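Local atomic coordinates of probable thiosulfate sulfurtransferase (Thermus thermophilus, PDB entry 2EG4), a protein that probably transfers sulfur from thiosulfate to cyanide, as a two-domain rhodanese-like sulfurtransferase that also binds a zinc ion. Residues A[48-59]-A[108-117]. Residues are numbered along the deposited sequence; the frame is centred on the assembly and turned at random.
Sequences EGGLTELFQTLG and PERTEVVAKL
R110 grips E53 end-on in a salt bridge, one guanidinium nitrogen to each carboxylate oxygen. R110 NH2 lies 2.9 Å from E53 OE1 and NH1 lies 3.1 Å from OE2. Both carboxylate oxygens sit near the guanidinium plane, but the nitrogens come from above the carboxylate plane. R110 NH2 gives a second bond, 2.8 Å long, to Q56 OE1. It meets a lone pair in the carbonyl plane, with amide and guanidinium nearly perpendicular. The R110 chain bends at chi3 (63°), which brings its end back over the helix, with Q56 CB and T57 N over one face.

Three side chains of helix 41-57, E48, T52 and Q56, bond to the backbone of the mostly extended segment 108-117. Q56 NE2 reaches V113 O at 2.9 Å, from above the carbonyl plane. T52 OG1 accepts from A115 N at 2.8 Å. E48 stretches out with CG anti to its own N (chi1 -176°), and OE1 takes L117 N on its anti lone pair. L117 N to E48 OE1 is 2.8 Å and almost straight, at 177°. The other oxygen of E48 pairs with K45. At the far end, T111 N makes a weak bond to Q56 O, and a water joins T57 O to P108 O.

Apolar contacts line the inner side. A115 CB meets L51 CB and, obliquely, the F55 ring. V113 CG1 packs on F55 CB at 3.4 Å. L117 lies against E48 CB. L51 and F55 continue onto helix 73-84.

G59, with positive phi, is the first residue to leave helical angles, in a Schellman motif. T111 CG2 lies 3.4 Å from G59 CA. Segment 108-117 runs between strand 89-92 and helix 125-129. The chemistry implies that helix side chains hold it by bonding A115 N, L117 N and V113 O, where a strand would use its main chain.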
loop_
_atom_site.group_PDB
_atom_site.type_symbol
_atom_site.label_atom_id
_atom_site.label_comp_id
_atom_site.label_asym_id
_atom_site.label_seq_id
_atom_site.Cartn_x
_atom_site.Cartn_y
_atom_site.Cartn_z
ATOM N N GLU A 48 -2.378 10.780 -9.940
ATOM C CA GLU A 48 -1.225 11.637 -9.690
ATOM C C GLU A 48 -1.678 13.031 -9.255
ATOM O O GLU A 48 -1.097 13.599 -8.334
ATOM C CB GLU A 48 -0.363 11.709 -10.953
ATOM C CG GLU A 48 0.925 12.502 -10.820
ATOM C CD GLU A 48 1.693 12.540 -12.129
ATOM O OE1 GLU A 48 2.626 11.725 -12.306
ATOM O OE2 GLU A 48 1.349 13.385 -12.986
ATOM N N GLY A 49 -2.718 13.575 -9.906
ATOM C CA GLY A 49 -3.217 14.898 -9.541
ATOM C C GLY A 49 -3.797 14.912 -8.136
ATOM O O GLY A 49 -3.608 15.874 -7.379
ATOM N N GLY A 50 -4.503 13.843 -7.793
ATOM C CA GLY A 50 -5.104 13.720 -6.469
ATOM C C GLY A 50 -4.014 13.651 -5.405
ATOM O O GLY A 50 -4.158 14.221 -4.313
ATOM N N LEU A 51 -2.919 12.963 -5.717
ATOM C CA LEU A 51 -1.808 12.883 -4.767
ATOM C C LEU A 51 -1.157 14.261 -4.636
ATOM O O LEU A 51 -0.792 14.672 -3.546
ATOM C CB LEU A 51 -0.784 11.844 -5.216
ATOM C CG LEU A 51 -1.285 10.397 -5.088
ATOM C CD1 LEU A 51 -0.383 9.420 -5.839
ATOM C CD2 LEU A 51 -1.314 10.009 -3.606
ATOM N N THR A 52 -1.019 14.987 -5.740
ATOM C CA THR A 52 -0.433 16.335 -5.645
ATOM C C THR A 52 -1.243 17.198 -4.684
ATOM O O THR A 52 -0.686 17.896 -3.831
ATOM C CB THR A 52 -0.435 17.060 -7.005
ATOM O OG1 THR A 52 0.545 16.471 -7.853
ATOM C CG2 THR A 52 -0.078 18.526 -6.833
ATOM N N GLU A 53 -2.562 17.150 -4.827
ATOM C CA GLU A 53 -3.445 17.957 -3.993
ATOM C C GLU A 53 -3.305 17.562 -2.531
ATOM O O GLU A 53 -3.262 18.415 -1.644
ATOM C CB GLU A 53 -4.895 17.789 -4.430
ATOM C CG GLU A 53 -5.898 18.439 -3.506
ATOM C CD GLU A 53 -5.716 19.948 -3.379
ATOM O OE1 GLU A 53 -5.032 20.557 -4.227
ATOM O OE2 GLU A 53 -6.278 20.527 -2.424
ATOM N N LEU A 54 -3.225 16.260 -2.300
ATOM C CA LEU A 54 -3.081 15.732 -0.947
ATOM C C LEU A 54 -1.750 16.144 -0.339
ATOM O O LEU A 54 -1.692 16.588 0.816
ATOM C CB LEU A 54 -3.182 14.210 -0.984
ATOM C CG LEU A 54 -3.025 13.484 0.359
ATOM C CD1 LEU A 54 -4.201 13.769 1.282
ATOM C CD2 LEU A 54 -2.944 11.991 0.081
ATOM N N PHE A 55 -0.680 15.983 -1.107
ATOM C CA PHE A 55 0.653 16.343 -0.641
ATOM C C PHE A 55 0.721 17.827 -0.284
ATOM O O PHE A 55 1.289 18.202 0.744
ATOM C CB PHE A 55 1.696 16.049 -1.713
ATOM C CG PHE A 55 1.851 14.579 -2.062
ATOM C CD1 PHE A 55 1.121 13.594 -1.410
ATOM C CD2 PHE A 55 2.764 14.197 -3.042
ATOM C CE1 PHE A 55 1.298 12.228 -1.734
ATOM C CE2 PHE A 55 2.946 12.858 -3.369
ATOM C CZ PHE A 55 2.216 11.870 -2.716
ATOM N N GLN A 56 0.140 18.675 -1.128
ATOM C CA GLN A 56 0.166 20.113 -0.860
ATOM C C GLN A 56 -0.681 20.500 0.345
ATOM O O GLN A 56 -0.253 21.293 1.188
ATOM C CB GLN A 56 -0.295 20.892 -2.098
ATOM C CG GLN A 56 0.562 20.613 -3.313
ATOM C CD GLN A 56 0.302 21.581 -4.451
ATOM O OE1 GLN A 56 -0.794 22.129 -4.577
ATOM N NE2 GLN A 56 1.303 21.779 -5.297
ATOM N N THR A 57 -1.873 19.932 0.442
ATOM C CA THR A 57 -2.774 20.244 1.542
ATOM C C THR A 57 -2.194 19.825 2.893
ATOM O O THR A 57 -2.385 20.530 3.886
ATOM C CB THR A 57 -4.158 19.585 1.339
ATOM O OG1 THR A 57 -4.753 20.084 0.133
ATOM C CG2 THR A 57 -5.085 19.937 2.485
ATOM N N LEU A 58 -1.490 18.691 2.927
ATOM C CA LEU A 58 -0.876 18.203 4.181
ATOM C C LEU A 58 0.541 18.730 4.409
ATOM O O LEU A 58 1.180 18.429 5.430
ATOM C CB LEU A 58 -0.839 16.672 4.200
ATOM C CG LEU A 58 -2.190 15.979 4.345
ATOM C CD1 LEU A 58 -1.969 14.476 4.520
ATOM C CD2 LEU A 58 -2.942 16.528 5.529
ATOM N N GLY A 59 1.036 19.518 3.463
ATOM C CA GLY A 59 2.382 20.053 3.589
ATOM C C GLY A 59 3.423 18.951 3.592
ATOM O O GLY A 59 4.395 18.996 4.353
ATOM N N PRO A 108 -0.685 22.768 8.543
ATOM C CA PRO A 108 0.416 23.092 7.636
ATOM C C PRO A 108 0.019 24.100 6.564
ATOM O O PRO A 108 -1.153 24.204 6.194
ATOM C CB PRO A 108 0.766 21.738 7.013
ATOM C CG PRO A 108 0.247 20.741 7.995
ATOM C CD PRO A 108 -1.049 21.346 8.431
ATOM N N GLU A 109 0.998 24.855 6.086
ATOM C CA GLU A 109 0.751 25.793 5.006
ATOM C C GLU A 109 0.989 24.933 3.771
ATOM O O GLU A 109 1.961 24.176 3.722
ATOM C CB GLU A 109 1.746 26.953 5.047
ATOM C CG GLU A 109 1.369 28.069 6.015
ATOM C CD GLU A 109 2.385 29.203 6.024
ATOM O OE1 GLU A 109 2.751 29.687 4.928
ATOM O OE2 GLU A 109 2.814 29.615 7.124
ATOM N N ARG A 110 0.096 25.029 2.792
ATOM C CA ARG A 110 0.215 24.242 1.568
ATOM C C ARG A 110 1.605 24.246 0.953
ATOM O O ARG A 110 2.085 25.296 0.527
ATOM C CB ARG A 110 -0.749 24.757 0.503
ATOM C CG ARG A 110 -2.214 24.571 0.796
ATOM C CD ARG A 110 -3.019 25.018 -0.412
ATOM N NE ARG A 110 -2.752 24.206 -1.603
ATOM C CZ ARG A 110 -3.453 23.130 -1.947
ATOM N NH1 ARG A 110 -4.467 22.729 -1.195
ATOM N NH2 ARG A 110 -3.154 22.458 -3.052
ATOM N N THR A 111 2.262 23.090 0.902
ATOM C CA THR A 111 3.569 23.042 0.261
ATOM C C THR A 111 3.251 23.133 -1.230
ATOM O O THR A 111 2.081 23.120 -1.610
ATOM C CB THR A 111 4.351 21.724 0.568
ATOM O OG1 THR A 111 3.501 20.588 0.385
ATOM C CG2 THR A 111 4.877 21.736 2.000
ATOM N N GLU A 112 4.270 23.239 -2.076
ATOM C CA GLU A 112 4.021 23.343 -3.511
ATOM C C GLU A 112 4.550 22.131 -4.253
ATOM O O GLU A 112 4.734 22.156 -5.473
ATOM C CB GLU A 112 4.648 24.623 -4.070
ATOM C CG GLU A 112 3.902 25.891 -3.668
ATOM C CD GLU A 112 4.489 27.140 -4.297
ATOM O OE1 GLU A 112 5.669 27.448 -4.013
ATOM O OE2 GLU A 112 3.773 27.811 -5.078
ATOM N N VAL A 113 4.788 21.069 -3.497
ATOM C CA VAL A 113 5.285 19.824 -4.044
ATOM C C VAL A 113 4.296 19.312 -5.085
ATOM O O VAL A 113 3.094 19.556 -4.991
ATOM C CB VAL A 113 5.427 18.760 -2.936
ATOM C CG1 VAL A 113 4.060 18.442 -2.364
ATOM C CG2 VAL A 113 6.084 17.500 -3.486
ATOM N N VAL A 114 4.805 18.605 -6.081
ATOM C CA VAL A 114 3.943 18.053 -7.114
ATOM C C VAL A 114 4.253 16.577 -7.226
ATOM O O VAL A 114 5.411 16.184 -7.344
ATOM C CB VAL A 114 4.193 18.733 -8.475
ATOM C CG1 VAL A 114 3.344 18.076 -9.549
ATOM C CG2 VAL A 114 3.866 20.214 -8.368
ATOM N N ALA A 115 3.218 15.753 -7.179
ATOM C CA ALA A 115 3.413 14.317 -7.276
ATOM C C ALA A 115 3.884 13.928 -8.668
ATOM O O ALA A 115 3.553 14.586 -9.649
ATOM C CB ALA A 115 2.105 13.587 -6.948
ATOM N N LYS A 116 4.666 12.857 -8.731
ATOM C CA LYS A 116 5.178 12.306 -9.986
ATOM C C LYS A 116 5.029 10.800 -9.812
ATOM O O LYS A 116 5.751 10.185 -9.014
ATOM C CB LYS A 116 6.652 12.666 -10.180
ATOM C CG LYS A 116 7.236 12.180 -11.492
ATOM C CD LYS A 116 6.580 12.883 -12.662
ATOM C CE LYS A 116 7.226 12.498 -13.978
ATOM N NZ LYS A 116 6.734 13.348 -15.100
ATOM N N LEU A 117 4.101 10.189 -10.543
ATOM C CA LEU A 117 3.871 8.753 -10.392
ATOM C C LEU A 117 5.050 7.837 -10.595
ATOM O O LEU A 117 5.753 7.903 -11.604
ATOM C CB LEU A 117 2.766 8.255 -11.323
ATOM C CG LEU A 117 1.296 8.510 -11.008
ATOM C CD1 LEU A 117 0.464 7.543 -11.856
ATOM C CD2 LEU A 117 0.993 8.289 -9.530
HETATM O O HOH W 1 -2.621 23.254 3.998
#